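Local coordinates for protein neuraminidase (Influenza A virus, PDB 4K3Y) that forms the six-bladed beta-propeller head of a bat influenza virus surface protein that resembles neuraminidase, though its own enzymatic role is uncertain, at residues Glu52-Phe57 with Phe109-Leu114; Leu173-Leu176 with Ser181-Trp184; Thr198-Ser203 with Met268-Asn273; Tyr322-Ala325 with Cys331-Leu334. One frame throughout, in Å; residues are numbered along the deposited sequence.

Contacts 1, 3 and 4 are buried. Contact 2 is partly exposed, further from the centre of the chain. Contacts 1 and 3 each join strands of two consecutive blades of the propeller, through side chains. Contact 2 joins the last two strands of one blade and rests mainly on backbone bonds. Contact 4 lies within the loop between strands 315-322 and 335-343. Its main tie is a glutamine amide. Contact 1 is chiefly aromatic, whereas contact 3 depends on a tyrosine hydroxyl. Contacts 3 and 4 touch: Q323 and L334 pack on Y200, L334 meets I269, and Q323 NE2 probably bonds to Y201 O. C53 of contact 1 packs on Y322 and P324 of contact 4.

Contact 1 of 4, residues Glu52-Phe57 with Phe109-Leu114; sequences ECRRFF and FQWTVL
The F56 ring turns its edge to the face of the W111 indole in a T-shaped (edge-to-face) pair. Its CZ and CE1 lie over the six-membered ring, towards the rim. The centroids are 5.0 Å apart and the planes meet at 60°. F56 CE1 comes 3.7 Å from W111 CZ3. Both side chains have CG anti to the carbonyl carbon (chi1 -70° for F56), which sends each ring into the gap between the strands. F56 CE2 also meets V113 CG2, at 4.4 Å. R54 packs obliquely on the indole through its aliphatic part, with CD 3.8 Å from W111 CZ2. Its chain bends about the CG-CD bond (chi3 74°). R54 NH1 then makes a salt bridge to E52 OE2 at 3.1 Å, and R54 NE bonds to S81 OG. The strands belong to consecutive propeller blades; their short axes approach to 10.9 Å and run nearly parallel, so side chains bridge them. H106 makes a further edge-to-face pair with W111, and F45 meets the F56 ring. The chemistry therefore implies an apolar, mainly aromatic joint between blades, with the arginine charge directed to E52 and S81.

Contact 2 of 4, residues Leu173-Leu176 with Ser181-Trp184; sequences LYRL and SAGW
The Y174 ring has W184 CB over one face and S181 OG near its plane at the edge. W184 CB lies 4.0 Å from the centroid of the Y174 ring, a CH-pi contact. The two aromatic side chains lie side by side and point the same way. Their rings meet obliquely, planes at 31°. The R175 guanidinium has A182 O at its edge, in its plane. The segments belong to the antiparallel beta hairpin of strands 170-177 and 180-187, the last two strands of a propeller blade. A beta bulge shifts the register between two non-hydrogen-bonded pairs, Y174 with W184 and L176 with S181. These four side chains share one face of the sheet. At the bulge R175 faces both A182 and G183. R175 N gives its hydrogen to G183 O at 3.2 Å. R175 O accepts from A182 N at 2.7 Å. G183 has a positive phi of 100°, a backbone shape suited to glycine. L176 CD2 packs 3.6 Å from S181 N. On the neighbouring strand 155-162, on the other side of 170-177, T158 touches Y174 and L176. The R175 head has further partners in Q226 O, bonded to NH1, and F228, a cation-pi contact. R172 makes a cation-pi contact with W184. The R175 chain bends at chi3 (47°), and its NE bonds to A182 O at 3.3 Å, from above the carbonyl plane.

Contact 3 of 4, residues Thr198-Ser203 with Met268-Asn273; sequences TCYYTS and MIEGSN
M268 meets Y200 through its backbone: M268 O lies 4.1 Å from Y200 CE1, oblique to the ring. The M268 side chain itself leads away. I269 comes next and adds an apolar touch, its CG2 4.3 Å from Y200 CZ. M268 N bonds to T209 OG1, and the I269 backbone pairs with W275 of the adjoining strand. Strands 197-202 and 268-269 are the first strands of two consecutive blades of the six-bladed propeller, so the tyrosine spans the gap between blades. The CA atoms of Y200 and I269 are 8.5 Å apart, too far for backbone pairing, and the phenol fills the distance. Y200 holds CG between its backbone N and carbonyl carbon (chi1 64°), which directs the ring at the second segment. E270 receives its end. Y200 OH donates to E270 O at 2.7 Å, in the carbonyl plane and on a lone pair. The acceptor also lies near the plane of the phenol ring, at its edge. E270 CB packs 3.3 Å from Y200 OH. Beyond CB the E270 chain bends (chi2 80°) and leads its carboxylate away from Y200, where OE2 bonds to T296 OG1 and OE1 to the backbone N of L297.

Contact 4 of 4, residues Tyr322-Ala325 with Cys331-Leu334; sequences YQPA and CQEL
The Q323 and Q332 side chains cross at about a right angle, with their amide planes 57° apart. Each amide nitrogen lies against the other's aliphatic chain: Q332 CG is 3.6 Å from Q323 NE2, and Q332 NE2 is 3.5 Å from Q323 CB. The two amides do not bond to each other. Q332 sets CG anti to its backbone N and then bends at chi2 (58°), which brings its amide back towards the first segment. There Q332 NE2 donates to P324 O at 3.0 Å and to E333 O at 2.9 Å. Both acceptors lie in the plane of the Q332 amide, so two bonds fix its rotation. Q332 OE1 accepts from the backbone N of G12. Q323 extends beyond CG, and its NE2 bonds to the Y201 carbonyl. L334 crosses Q323 obliquely, its CD1 3.6 Å from Q323 CG. P324 lays CD 3.4 Å from E333 O. The contact closes the base of the loop that joins antiparallel strands 315-322 and 335-343, where Y322 pairs with C335. The disulfide of C331 with C16 ties this loop to the N-terminal region, E333 packs on I130 of a neighbouring subunit, and L334 bonds by its backbone to strand 349-359.

Contact 1 of 4, residues Glu52-Phe57 with Phe109-Leu114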
loop_
_atom_site.group_PDB
_atom_site.type_symbol
_atom_site.label_atom_id
_atom_site.label_comp_id
_atom_site.label_asym_id
_atom_site.label_seq_id
_atom_site.Cartn_x
_atom_site.Cartn_y
_atom_site.Cartn_z
ATOM N N GLU C 52 -13.423 -2.995 -7.949
ATOM C CA GLU C 52 -13.128 -1.562 -8.096
ATOM C C GLU C 52 -13.124 -1.080 -9.555
ATOM O O GLU C 52 -13.202 -1.880 -10.496
ATOM C CB GLU C 52 -11.774 -1.225 -7.452
ATOM C CG GLU C 52 -10.651 -2.097 -7.984
ATOM C CD GLU C 52 -9.297 -1.791 -7.377
ATOM O OE1 GLU C 52 -9.253 -1.189 -6.277
ATOM O OE2 GLU C 52 -8.271 -2.168 -8.006
ATOM N N CYS C 53 -13.028 0.237 -9.731
ATOM C CA CYS C 53 -12.799 0.812 -11.049
ATOM C C CYS C 53 -11.336 1.226 -11.139
ATOM O O CYS C 53 -10.804 1.833 -10.202
ATOM C CB CYS C 53 -13.720 2.012 -11.275
ATOM S SG CYS C 53 -15.408 1.518 -11.618
ATOM N N ARG C 54 -10.666 0.882 -12.239
ATOM C CA ARG C 54 -9.284 1.344 -12.417
ATOM C C ARG C 54 -9.133 2.291 -13.596
ATOM O O ARG C 54 -9.823 2.175 -14.617
ATOM C CB ARG C 54 -8.273 0.187 -12.533
ATOM C CG ARG C 54 -8.146 -0.655 -11.269
ATOM C CD ARG C 54 -7.010 -1.675 -11.346
ATOM N NE ARG C 54 -5.668 -1.083 -11.211
ATOM C CZ ARG C 54 -5.172 -0.543 -10.092
ATOM N NH1 ARG C 54 -5.911 -0.482 -8.987
ATOM N NH2 ARG C 54 -3.933 -0.044 -10.072
ATOM N N ARG C 55 -8.219 3.235 -13.412
ATOM C CA ARG C 55 -7.843 4.217 -14.418
ATOM C C ARG C 55 -6.582 3.711 -15.114
ATOM O O ARG C 55 -5.474 3.785 -14.556
ATOM C CB ARG C 55 -7.510 5.557 -13.744
ATOM C CG ARG C 55 -7.719 6.754 -14.630
ATOM C CD ARG C 55 -6.492 7.621 -14.772
ATOM N NE ARG C 55 -6.549 8.797 -13.900
ATOM C CZ ARG C 55 -5.915 9.951 -14.117
ATOM N NH1 ARG C 55 -5.175 10.129 -15.200
ATOM N NH2 ARG C 55 -6.037 10.944 -13.245
ATOM N N PHE C 56 -6.744 3.193 -16.321
ATOM C CA PHE C 56 -5.602 2.792 -17.116
ATOM C C PHE C 56 -5.084 3.942 -17.962
ATOM O O PHE C 56 -5.852 4.816 -18.384
ATOM C CB PHE C 56 -5.987 1.615 -17.982
ATOM C CG PHE C 56 -6.192 0.373 -17.203
ATOM C CD1 PHE C 56 -7.378 0.157 -16.514
ATOM C CD2 PHE C 56 -5.176 -0.566 -17.115
ATOM C CE1 PHE C 56 -7.551 -0.981 -15.773
ATOM C CE2 PHE C 56 -5.344 -1.702 -16.374
ATOM C CZ PHE C 56 -6.531 -1.917 -15.702
ATOM N N PHE C 57 -3.779 3.936 -18.202
ATOM C CA PHE C 57 -3.155 4.968 -19.019
ATOM C C PHE C 57 -1.738 4.597 -19.459
ATOM O O PHE C 57 -1.147 3.605 -18.990
ATOM C CB PHE C 57 -3.116 6.304 -18.274
ATOM C CG PHE C 57 -2.322 6.265 -17.007
ATOM C CD1 PHE C 57 -0.949 6.508 -17.019
ATOM C CD2 PHE C 57 -2.941 5.996 -15.794
ATOM C CE1 PHE C 57 -0.210 6.484 -15.843
ATOM C CE2 PHE C 57 -2.203 5.964 -14.609
ATOM C CZ PHE C 57 -0.839 6.209 -14.636
ATOM N N PHE C 109 -11.733 -13.100 -12.472
ATOM C CA PHE C 109 -10.515 -13.756 -12.006
ATOM C C PHE C 109 -9.324 -12.814 -12.105
ATOM O O PHE C 109 -8.745 -12.430 -11.088
ATOM C CB PHE C 109 -10.271 -15.039 -12.805
ATOM C CG PHE C 109 -11.505 -15.871 -12.965
ATOM C CD1 PHE C 109 -12.144 -16.407 -11.846
ATOM C CD2 PHE C 109 -12.049 -16.101 -14.224
ATOM C CE1 PHE C 109 -13.298 -17.163 -11.980
ATOM C CE2 PHE C 109 -13.202 -16.851 -14.369
ATOM C CZ PHE C 109 -13.829 -17.386 -13.243
ATOM N N GLN C 110 -8.972 -12.424 -13.326
ATOM C CA GLN C 110 -7.843 -11.521 -13.505
ATOM C C GLN C 110 -8.067 -10.378 -14.513
ATOM O O GLN C 110 -9.011 -10.401 -15.329
ATOM C CB GLN C 110 -6.599 -12.322 -13.887
ATOM C CG GLN C 110 -5.472 -12.201 -12.889
ATOM C CD GLN C 110 -5.540 -13.244 -11.812
ATOM O OE1 GLN C 110 -6.137 -14.302 -11.997
ATOM N NE2 GLN C 110 -4.932 -12.953 -10.672
ATOM N N TRP C 111 -7.190 -9.375 -14.443
ATOM C CA TRP C 111 -7.128 -8.346 -15.474
ATOM C C TRP C 111 -6.497 -8.865 -16.772
ATOM O O TRP C 111 -5.363 -9.394 -16.774
ATOM C CB TRP C 111 -6.324 -7.130 -14.995
ATOM C CG TRP C 111 -7.071 -6.276 -14.053
ATOM C CD1 TRP C 111 -6.909 -6.215 -12.700
ATOM C CD2 TRP C 111 -8.114 -5.347 -14.379
ATOM N NE1 TRP C 111 -7.793 -5.308 -12.159
ATOM C CE2 TRP C 111 -8.542 -4.756 -13.169
ATOM C CE3 TRP C 111 -8.725 -4.956 -15.575
ATOM C CZ2 TRP C 111 -9.563 -3.797 -13.119
ATOM C CZ3 TRP C 111 -9.742 -3.999 -15.524
ATOM C CH2 TRP C 111 -10.148 -3.436 -14.304
ATOM N N THR C 112 -7.238 -8.709 -17.870
ATOM C CA THR C 112 -6.693 -8.871 -19.211
ATOM C C THR C 112 -6.257 -7.500 -19.757
ATOM O O THR C 112 -7.020 -6.523 -19.740
ATOM C CB THR C 112 -7.724 -9.481 -20.160
ATOM O OG1 THR C 112 -8.229 -10.707 -19.603
ATOM C CG2 THR C 112 -7.090 -9.735 -21.518
ATOM N N VAL C 113 -5.021 -7.424 -20.232
ATOM C CA VAL C 113 -4.507 -6.180 -20.777
ATOM C C VAL C 113 -3.947 -6.387 -22.183
ATOM O O VAL C 113 -2.960 -7.109 -22.369
ATOM C CB VAL C 113 -3.405 -5.605 -19.877
ATOM C CG1 VAL C 113 -2.764 -4.380 -20.525
ATOM C CG2 VAL C 113 -3.966 -5.264 -18.502
ATOM N N LEU C 114 -4.580 -5.764 -23.176
ATOM C CA LEU C 114 -4.022 -5.769 -24.528
ATOM C C LEU C 114 -3.169 -4.536 -24.735
ATOM O O LEU C 114 -3.657 -3.414 -24.609
ATOM C CB LEU C 114 -5.109 -5.837 -25.590
ATOM C CG LEU C 114 -5.934 -7.115 -25.479
ATOM C CD1 LEU C 114 -7.181 -6.857 -24.634
ATOM C CD2 LEU C 114 -6.290 -7.659 -26.852
#

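Contact 2 of 4, residues Leu173-Leu176 with Ser181-Trp184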
loop_
_atom_site.group_PDB
_atom_site.type_symbol
_atom_site.label_atom_id
_atom_site.label_comp_id
_atom_site.label_asym_id
_atom_site.label_seq_id
_atom_site.Cartn_x
_atom_site.Cartn_y
_atom_site.Cartn_z
ATOM N N LEU C 173 -13.062 -8.771 -34.625
ATOM C CA LEU C 173 -13.671 -9.070 -33.336
ATOM C C LEU C 173 -12.930 -10.227 -32.650
ATOM O O LEU C 173 -12.872 -11.331 -33.177
ATOM C CB LEU C 173 -15.138 -9.437 -33.539
ATOM C CG LEU C 173 -16.131 -8.697 -32.654
ATOM C CD1 LEU C 173 -17.508 -9.335 -32.764
ATOM C CD2 LEU C 173 -15.650 -8.671 -31.204
ATOM N N TYR C 174 -12.356 -9.973 -31.479
ATOM C CA TYR C 174 -11.646 -11.024 -30.751
ATOM C C TYR C 174 -12.400 -11.484 -29.502
ATOM O O TYR C 174 -12.903 -10.666 -28.724
ATOM C CB TYR C 174 -10.224 -10.583 -30.377
ATOM C CG TYR C 174 -9.247 -10.611 -31.535
ATOM C CD1 TYR C 174 -9.169 -9.545 -32.428
ATOM C CD2 TYR C 174 -8.403 -11.699 -31.735
ATOM C CE1 TYR C 174 -8.289 -9.560 -33.489
ATOM C CE2 TYR C 174 -7.516 -11.722 -32.801
ATOM C CZ TYR C 174 -7.466 -10.645 -33.674
ATOM O OH TYR C 174 -6.598 -10.634 -34.741
ATOM N N ARG C 175 -12.482 -12.800 -29.324
ATOM C CA ARG C 175 -13.028 -13.371 -28.102
ATOM C C ARG C 175 -11.870 -13.964 -27.307
ATOM O O ARG C 175 -10.986 -14.606 -27.880
ATOM C CB ARG C 175 -14.089 -14.427 -28.427
ATOM C CG ARG C 175 -13.967 -15.737 -27.633
ATOM C CD ARG C 175 -15.136 -16.710 -27.842
ATOM N NE ARG C 175 -15.490 -16.906 -29.248
ATOM C CZ ARG C 175 -16.718 -16.726 -29.732
ATOM N NH1 ARG C 175 -17.703 -16.352 -28.918
ATOM N NH2 ARG C 175 -16.966 -16.920 -31.021
ATOM N N LEU C 176 -11.858 -13.735 -25.996
ATOM C CA LEU C 176 -10.748 -14.193 -25.164
ATOM C C LEU C 176 -11.196 -14.893 -23.900
ATOM O O LEU C 176 -12.076 -14.412 -23.175
ATOM C CB LEU C 176 -9.845 -13.026 -24.775
ATOM C CG LEU C 176 -9.129 -12.301 -25.910
ATOM C CD1 LEU C 176 -9.039 -10.841 -25.550
ATOM C CD2 LEU C 176 -7.739 -12.874 -26.139
ATOM N N SER C 181 -6.691 -16.236 -26.875
ATOM C CA SER C 181 -7.602 -15.968 -27.980
ATOM C C SER C 181 -8.473 -17.184 -28.236
ATOM O O SER C 181 -7.970 -18.251 -28.568
ATOM C CB SER C 181 -6.807 -15.619 -29.238
ATOM O OG SER C 181 -7.658 -15.447 -30.358
ATOM N N ALA C 182 -9.780 -17.032 -28.068
ATOM C CA ALA C 182 -10.689 -18.146 -28.294
ATOM C C ALA C 182 -11.379 -18.005 -29.641
ATOM O O ALA C 182 -12.567 -18.314 -29.769
ATOM C CB ALA C 182 -11.713 -18.227 -27.180
ATOM N N GLY C 183 -10.630 -17.530 -30.638
ATOM C CA GLY C 183 -11.160 -17.315 -31.978
ATOM C C GLY C 183 -11.520 -15.868 -32.271
ATOM O O GLY C 183 -11.593 -15.035 -31.363
ATOM N N TRP C 184 -11.763 -15.568 -33.544
ATOM C CA TRP C 184 -12.025 -14.198 -33.974
ATOM C C TRP C 184 -12.858 -14.133 -35.255
ATOM O O TRP C 184 -12.880 -15.085 -36.032
ATOM C CB TRP C 184 -10.697 -13.452 -34.172
ATOM C CG TRP C 184 -9.805 -14.065 -35.225
ATOM C CD1 TRP C 184 -8.813 -14.989 -35.028
ATOM C CD2 TRP C 184 -9.827 -13.795 -36.631
ATOM N NE1 TRP C 184 -8.222 -15.311 -36.227
ATOM C CE2 TRP C 184 -8.824 -14.591 -37.226
ATOM C CE3 TRP C 184 -10.600 -12.961 -37.446
ATOM C CZ2 TRP C 184 -8.573 -14.574 -38.602
ATOM C CZ3 TRP C 184 -10.350 -12.947 -38.814
ATOM C CH2 TRP C 184 -9.344 -13.751 -39.377
#

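Contact 3 of 4, residues Thr198-Ser203 with Met268-Asn273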
loop_
_atom_site.group_PDB
_atom_site.type_symbol
_atom_site.label_atom_id
_atom_site.label_comp_id
_atom_site.label_asym_id
_atom_site.label_seq_id
_atom_site.Cartn_x
_atom_site.Cartn_y
_atom_site.Cartn_z
ATOM N N THR C 198 -15.792 2.300 -28.159
ATOM C CA THR C 198 -16.086 2.207 -26.733
ATOM C C THR C 198 -17.399 1.477 -26.618
ATOM O O THR C 198 -18.332 1.698 -27.403
ATOM C CB THR C 198 -16.200 3.580 -26.033
ATOM O OG1 THR C 198 -16.798 4.533 -26.924
ATOM C CG2 THR C 198 -14.853 4.072 -25.657
ATOM N N CYS C 199 -17.480 0.602 -25.635
ATOM C CA CYS C 199 -18.554 -0.365 -25.647
ATOM C C CYS C 199 -19.288 -0.459 -24.320
ATOM O O CYS C 199 -18.770 -0.053 -23.280
ATOM C CB CYS C 199 -18.002 -1.734 -26.067
ATOM S SG CYS C 199 -16.945 -1.697 -27.552
ATOM N N TYR C 200 -20.503 -0.995 -24.369
ATOM C CA TYR C 200 -21.241 -1.365 -23.165
ATOM C C TYR C 200 -22.042 -2.628 -23.444
ATOM O O TYR C 200 -22.287 -2.978 -24.595
ATOM C CB TYR C 200 -22.148 -0.224 -22.698
ATOM C CG TYR C 200 -23.257 0.141 -23.659
ATOM C CD1 TYR C 200 -23.023 0.978 -24.748
ATOM C CD2 TYR C 200 -24.545 -0.331 -23.463
ATOM C CE1 TYR C 200 -24.048 1.313 -25.619
ATOM C CE2 TYR C 200 -25.567 -0.004 -24.327
ATOM C CZ TYR C 200 -25.312 0.818 -25.402
ATOM O OH TYR C 200 -26.329 1.147 -26.257
ATOM N N TYR C 201 -22.437 -3.324 -22.391
ATOM C CA TYR C 201 -23.265 -4.519 -22.543
ATOM C C TYR C 201 -24.675 -4.269 -22.022
ATOM O O TYR C 201 -24.858 -3.711 -20.931
ATOM C CB TYR C 201 -22.649 -5.702 -21.776
ATOM C CG TYR C 201 -23.491 -6.959 -21.788
ATOM C CD1 TYR C 201 -23.433 -7.836 -22.863
ATOM C CD2 TYR C 201 -24.347 -7.268 -20.731
ATOM C CE1 TYR C 201 -24.198 -8.986 -22.894
ATOM C CE2 TYR C 201 -25.124 -8.422 -20.752
ATOM C CZ TYR C 201 -25.043 -9.279 -21.839
ATOM O OH TYR C 201 -25.801 -10.436 -21.894
ATOM N N THR C 202 -25.668 -4.671 -22.805
ATOM C CA THR C 202 -27.010 -4.815 -22.265
ATOM C C THR C 202 -27.850 -5.688 -23.185
ATOM O O THR C 202 -27.580 -5.748 -24.388
ATOM C CB THR C 202 -27.685 -3.451 -22.048
ATOM O OG1 THR C 202 -28.900 -3.625 -21.304
ATOM C CG2 THR C 202 -27.971 -2.775 -23.385
ATOM N N SER C 203 -28.843 -6.374 -22.608
ATOM C CA SER C 203 -29.832 -7.153 -23.367
ATOM C C SER C 203 -29.210 -8.204 -24.284
ATOM O O SER C 203 -29.700 -8.434 -25.395
ATOM C CB SER C 203 -30.739 -6.226 -24.193
ATOM O OG SER C 203 -31.618 -5.476 -23.369
ATOM N N MET C 268 -21.773 7.005 -28.300
ATOM C CA MET C 268 -23.213 7.172 -28.348
ATOM C C MET C 268 -23.795 6.099 -27.429
ATOM O O MET C 268 -23.199 5.020 -27.271
ATOM C CB MET C 268 -23.728 6.978 -29.773
ATOM C CG MET C 268 -23.327 8.074 -30.771
ATOM S SD MET C 268 -23.750 7.642 -32.475
ATOM C CE MET C 268 -23.283 9.142 -33.362
ATOM N N ILE C 269 -24.937 6.381 -26.808
ATOM C CA ILE C 269 -25.609 5.351 -26.028
ATOM C C ILE C 269 -26.954 5.013 -26.653
ATOM O O ILE C 269 -27.817 5.888 -26.778
ATOM C CB ILE C 269 -25.848 5.767 -24.561
ATOM C CG1 ILE C 269 -24.530 6.151 -23.885
ATOM C CG2 ILE C 269 -26.555 4.630 -23.797
ATOM C CD1 ILE C 269 -24.704 6.732 -22.488
ATOM N N GLU C 270 -27.131 3.751 -27.038
ATOM C CA GLU C 270 -28.390 3.305 -27.643
ATOM C C GLU C 270 -29.317 2.632 -26.628
ATOM O O GLU C 270 -28.949 1.644 -25.975
ATOM C CB GLU C 270 -28.128 2.352 -28.809
ATOM C CG GLU C 270 -29.360 1.596 -29.271
ATOM C CD GLU C 270 -30.262 2.422 -30.169
ATOM O OE1 GLU C 270 -30.045 3.647 -30.283
ATOM O OE2 GLU C 270 -31.190 1.837 -30.770
ATOM N N GLY C 271 -30.528 3.158 -26.502
ATOM C CA GLY C 271 -31.444 2.637 -25.510
ATOM C C GLY C 271 -32.881 2.973 -25.825
ATOM O O GLY C 271 -33.213 3.382 -26.946
ATOM N N SER C 272 -33.738 2.766 -24.831
ATOM C CA SER C 272 -35.093 3.287 -24.862
ATOM C C SER C 272 -34.904 4.784 -24.985
ATOM O O SER C 272 -35.532 5.460 -25.813
ATOM C CB SER C 272 -35.773 2.956 -23.545
ATOM O OG SER C 272 -34.809 2.909 -22.502
ATOM N N ASN C 273 -34.002 5.278 -24.143
ATOM C CA ASN C 273 -33.481 6.627 -24.242
ATOM C C ASN C 273 -32.079 6.559 -24.787
ATOM O O ASN C 273 -31.254 5.768 -24.319
ATOM C CB ASN C 273 -33.475 7.305 -22.874
ATOM C CG ASN C 273 -34.801 7.949 -22.548
ATOM O OD1 ASN C 273 -35.748 7.891 -23.345
ATOM N ND2 ASN C 273 -34.883 8.568 -21.374
#

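Contact 4 of 4, residues Tyr322-Ala325 with Cys331-Leu334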
loop_
_atom_site.group_PDB
_atom_site.type_symbol
_atom_site.label_atom_id
_atom_site.label_comp_id
_atom_site.label_asym_id
_atom_site.label_seq_id
_atom_site.Cartn_x
_atom_site.Cartn_y
_atom_site.Cartn_z
ATOM N N TYR C 322 -17.886 3.030 -19.738
ATOM C CA TYR C 322 -17.538 1.932 -18.821
ATOM C C TYR C 322 -18.694 1.540 -17.904
ATOM O O TYR C 322 -19.489 2.396 -17.514
ATOM C CB TYR C 322 -16.272 2.248 -18.009
ATOM C CG TYR C 322 -16.419 3.298 -16.929
ATOM C CD1 TYR C 322 -16.346 4.662 -17.234
ATOM C CD2 TYR C 322 -16.593 2.930 -15.595
ATOM C CE1 TYR C 322 -16.466 5.635 -16.238
ATOM C CE2 TYR C 322 -16.710 3.893 -14.590
ATOM C CZ TYR C 322 -16.644 5.240 -14.917
ATOM O OH TYR C 322 -16.764 6.186 -13.923
ATOM N N GLN C 323 -18.783 0.246 -17.579
ATOM C CA GLN C 323 -19.803 -0.265 -16.648
ATOM C C GLN C 323 -19.205 -0.802 -15.339
ATOM O O GLN C 323 -18.460 -1.787 -15.348
ATOM C CB GLN C 323 -20.626 -1.362 -17.320
ATOM C CG GLN C 323 -21.548 -0.850 -18.412
ATOM C CD GLN C 323 -22.070 -1.967 -19.323
ATOM O OE1 GLN C 323 -21.299 -2.812 -19.815
ATOM N NE2 GLN C 323 -23.386 -1.972 -19.553
ATOM N N PRO C 324 -19.527 -0.153 -14.205
ATOM C CA PRO C 324 -19.087 -0.635 -12.885
ATOM C C PRO C 324 -19.812 -1.936 -12.550
ATOM O O PRO C 324 -21.000 -2.030 -12.878
ATOM C CB PRO C 324 -19.554 0.476 -11.929
ATOM C CG PRO C 324 -19.863 1.651 -12.788
ATOM C CD PRO C 324 -20.317 1.086 -14.100
ATOM N N ALA C 325 -19.142 -2.911 -11.932
ATOM C CA ALA C 325 -19.837 -4.148 -11.570
ATOM C C ALA C 325 -19.394 -4.763 -10.246
ATOM O O ALA C 325 -19.206 -5.986 -10.144
ATOM C CB ALA C 325 -19.758 -5.178 -12.701
ATOM N N CYS C 331 -30.088 -3.247 -11.359
ATOM C CA CYS C 331 -29.956 -2.781 -12.741
ATOM C C CYS C 331 -28.481 -2.509 -13.012
ATOM O O CYS C 331 -27.703 -2.312 -12.067
ATOM C CB CYS C 331 -30.789 -1.522 -12.988
ATOM S SG CYS C 331 -30.339 -0.118 -11.929
ATOM N N GLN C 332 -28.093 -2.509 -14.290
ATOM C CA GLN C 332 -26.681 -2.355 -14.652
ATOM C C GLN C 332 -26.329 -0.883 -14.900
ATOM O O GLN C 332 -26.844 -0.267 -15.839
ATOM C CB GLN C 332 -26.336 -3.210 -15.871
ATOM C CG GLN C 332 -24.917 -2.988 -16.410
ATOM C CD GLN C 332 -23.836 -3.263 -15.364
ATOM O OE1 GLN C 332 -23.689 -4.396 -14.889
ATOM N NE2 GLN C 332 -23.080 -2.225 -14.998
ATOM N N GLU C 333 -25.458 -0.317 -14.059
ATOM C CA GLU C 333 -25.115 1.106 -14.175
ATOM C C GLU C 333 -24.139 1.415 -15.333
ATOM O O GLU C 333 -23.250 0.617 -15.657
ATOM C CB GLU C 333 -24.614 1.661 -12.829
ATOM C CG GLU C 333 -23.956 3.056 -12.879
ATOM C CD GLU C 333 -24.946 4.226 -12.989
ATOM O OE1 GLU C 333 -25.932 4.131 -13.755
ATOM O OE2 GLU C 333 -24.730 5.257 -12.311
ATOM N N LEU C 334 -24.331 2.570 -15.964
ATOM C CA LEU C 334 -23.515 2.986 -17.100
ATOM C C LEU C 334 -22.843 4.325 -16.808
ATOM O O LEU C 334 -23.453 5.248 -16.254
ATOM C CB LEU C 334 -24.382 3.087 -18.361
ATOM C CG LEU C 334 -23.688 3.288 -19.704
ATOM C CD1 LEU C 334 -22.536 2.291 -19.884
ATOM C CD2 LEU C 334 -24.698 3.178 -20.857
#